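Local coordinates for protein thioesterase superfamily (PDB 2OAF) that probably hydrolyses acyl thioesters, as expected of a hotdog-fold member of the thioesterase superfamily, though its substrate is not established, at residues I89-W95 against R107-Q112. Sequence-based numbering, arbitrary orientation.
Sequences ILKCHTW and RVDGVQ
W95 lies over the side chain of R107, the two running side by side on one face of an antiparallel hairpin. CB of R107 sits above the six-membered ring of W95, 3.4 Å from its centroid, a CH-pi contact made over the face. The indole reaches across to the partner strand because CG of W95 stands between the backbone N and the carbonyl carbon (chi1 71°). Bends at chi2 and chi3 then fold the arginine back, so that CH2 of W95 rests over the centre of the guanidinium, the two planes 56° apart. The edge of that group grips a single carboxylate oxygen: NH1 and NH2 of R107 both bind OD1 of D109, at 2.7 and 2.8 Å, as an end-on salt bridge. Replacing R107 by alanine is likely to leave OD1 of D109 without its two donors and to uncover part of the W95 ring face. Further along the same face, CG2 of V111 meets CD2 of the H93 ring obliquely at 3.6 Å. On the other face T94 and V108 point the same way, methyl beside methyl, and CB of C92 touches CG1 of V108. Six backbone hydrogen bonds pair K91 with V111, H93 with D109 and W95 with R107. Q10 and R12 of the N-terminal segment bind the polar ends of W95 and D109 respectively. Strands 17-21 and 115-128 flank the hairpin within the curved sheet, while L90, C92, T94 and V108 pack against helix 39-54, the long helix that a hotdog sheet wraps around.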
loop_
_atom_site.group_PDB
_atom_site.type_symbol
_atom_site.label_atom_id
_atom_site.label_comp_id
_atom_site.label_asym_id
_atom_site.label_seq_id
_atom_site.Cartn_x
_atom_site.Cartn_y
_atom_site.Cartn_z
ATOM N N ILE B 89 10.907 12.754 -11.207
ATOM C CA ILE B 89 10.111 11.661 -11.754
ATOM C C ILE B 89 10.977 10.399 -11.740
ATOM O O ILE B 89 12.169 10.458 -12.022
ATOM C CB ILE B 89 9.686 11.923 -13.260
ATOM C CG1 ILE B 89 8.637 13.022 -13.369
ATOM C CG2 ILE B 89 9.080 10.654 -13.916
ATOM C CD1 ILE B 89 7.293 12.565 -12.844
ATOM N N LEU B 90 10.380 9.278 -11.397
ATOM C CA LEU B 90 11.034 7.959 -11.547
ATOM C C LEU B 90 10.712 7.465 -12.946
ATOM O O LEU B 90 9.565 7.132 -13.235
ATOM C CB LEU B 90 10.509 6.953 -10.514
ATOM C CG LEU B 90 11.126 5.548 -10.484
ATOM C CD1 LEU B 90 12.650 5.566 -10.138
ATOM C CD2 LEU B 90 10.354 4.652 -9.508
ATOM N N LYS B 91 11.716 7.413 -13.803
ATOM C CA LYS B 91 11.537 6.920 -15.157
ATOM C C LYS B 91 11.832 5.435 -15.188
ATOM O O LYS B 91 12.990 4.993 -14.989
ATOM C CB LYS B 91 12.472 7.647 -16.119
ATOM C CG LYS B 91 12.319 9.152 -16.126
ATOM C CD LYS B 91 11.301 9.590 -17.143
ATOM C CE LYS B 91 11.174 11.112 -17.245
ATOM N NZ LYS B 91 10.175 11.524 -18.277
ATOM N N CYS B 92 10.793 4.649 -15.432
ATOM C CA CYS B 92 10.920 3.208 -15.434
ATOM C C CYS B 92 11.067 2.720 -16.853
ATOM O O CYS B 92 10.107 2.617 -17.588
ATOM C CB CYS B 92 9.735 2.570 -14.747
ATOM S SG CYS B 92 9.614 2.993 -12.990
ATOM N N HIS B 93 12.302 2.407 -17.221
ATOM C CA HIS B 93 12.632 1.881 -18.552
ATOM C C HIS B 93 12.308 0.392 -18.539
ATOM O O HIS B 93 12.892 -0.373 -17.758
ATOM C CB HIS B 93 14.121 2.065 -18.876
ATOM C CG HIS B 93 14.578 3.489 -18.891
ATOM N ND1 HIS B 93 15.043 4.108 -20.035
ATOM C CD2 HIS B 93 14.643 4.418 -17.907
ATOM C CE1 HIS B 93 15.389 5.349 -19.748
ATOM N NE2 HIS B 93 15.148 5.569 -18.466
ATOM N N THR B 94 11.395 -0.028 -19.406
ATOM C CA THR B 94 10.746 -1.327 -19.267
ATOM C C THR B 94 10.763 -2.063 -20.591
ATOM O O THR B 94 10.408 -1.499 -21.640
ATOM C CB THR B 94 9.283 -1.128 -18.820
ATOM O OG1 THR B 94 9.298 -0.315 -17.655
ATOM C CG2 THR B 94 8.589 -2.462 -18.502
ATOM N N TRP B 95 11.162 -3.326 -20.557
ATOM C CA TRP B 95 11.143 -4.119 -21.772
ATOM C C TRP B 95 11.159 -5.608 -21.473
ATOM O O TRP B 95 11.629 -6.011 -20.421
ATOM C CB TRP B 95 12.353 -3.763 -22.661
ATOM C CG TRP B 95 13.660 -4.226 -22.128
ATOM C CD1 TRP B 95 14.349 -5.320 -22.530
ATOM C CD2 TRP B 95 14.441 -3.621 -21.075
ATOM N NE1 TRP B 95 15.518 -5.431 -21.815
ATOM C CE2 TRP B 95 15.597 -4.413 -20.909
ATOM C CE3 TRP B 95 14.264 -2.507 -20.248
ATOM C CZ2 TRP B 95 16.589 -4.121 -19.968
ATOM C CZ3 TRP B 95 15.262 -2.202 -19.312
ATOM C CH2 TRP B 95 16.402 -3.023 -19.175
ATOM N N ARG B 107 12.361 -6.763 -17.807
ATOM C CA ARG B 107 13.291 -5.912 -17.094
ATOM C C ARG B 107 12.676 -4.544 -16.872
ATOM O O ARG B 107 11.964 -4.028 -17.743
ATOM C CB ARG B 107 14.554 -5.750 -17.921
ATOM C CG ARG B 107 15.454 -6.933 -17.893
ATOM C CD ARG B 107 16.329 -7.002 -16.622
ATOM N NE ARG B 107 17.436 -6.068 -16.716
ATOM C CZ ARG B 107 17.462 -4.842 -16.197
ATOM N NH1 ARG B 107 16.456 -4.394 -15.474
ATOM N NH2 ARG B 107 18.517 -4.070 -16.404
ATOM N N VAL B 108 12.939 -3.972 -15.702
ATOM C CA VAL B 108 12.618 -2.581 -15.413
ATOM C C VAL B 108 13.829 -1.945 -14.717
ATOM O O VAL B 108 14.317 -2.489 -13.714
ATOM C CB VAL B 108 11.397 -2.427 -14.488
ATOM C CG1 VAL B 108 11.152 -0.942 -14.172
ATOM C CG2 VAL B 108 10.143 -3.102 -15.084
ATOM N N ASP B 109 14.313 -0.819 -15.255
ATOM C CA ASP B 109 15.332 -0.008 -14.599
ATOM C C ASP B 109 14.589 1.246 -14.157
ATOM O O ASP B 109 13.946 1.950 -14.978
ATOM C CB ASP B 109 16.480 0.440 -15.511
ATOM C CG ASP B 109 17.446 -0.679 -15.890
ATOM O OD1 ASP B 109 17.334 -1.805 -15.357
ATOM O OD2 ASP B 109 18.337 -0.408 -16.741
ATOM N N GLY B 110 14.710 1.551 -12.878
ATOM C CA GLY B 110 14.108 2.767 -12.316
ATOM C C GLY B 110 15.208 3.801 -12.246
ATOM O O GLY B 110 16.215 3.571 -11.568
ATOM N N VAL B 111 15.030 4.908 -12.979
ATOM C CA VAL B 111 16.077 5.915 -13.185
ATOM C C VAL B 111 15.575 7.284 -12.799
ATOM O O VAL B 111 14.461 7.655 -13.181
ATOM C CB VAL B 111 16.498 5.936 -14.678
ATOM C CG1 VAL B 111 17.631 6.927 -14.877
ATOM C CG2 VAL B 111 16.905 4.506 -15.119
ATOM N N GLN B 112 16.347 8.005 -11.982
ATOM C CA GLN B 112 15.975 9.345 -11.539
ATOM C C GLN B 112 17.084 10.328 -11.833
ATOM O O GLN B 112 18.196 10.169 -11.326
ATOM C CB GLN B 112 15.674 9.377 -10.034
ATOM C CG GLN B 112 14.315 8.864 -9.671
ATOM C CD GLN B 112 13.838 9.353 -8.321
ATOM O OE1 GLN B 112 14.577 9.332 -7.341
ATOM N NE2 GLN B 112 12.564 9.732 -8.257
#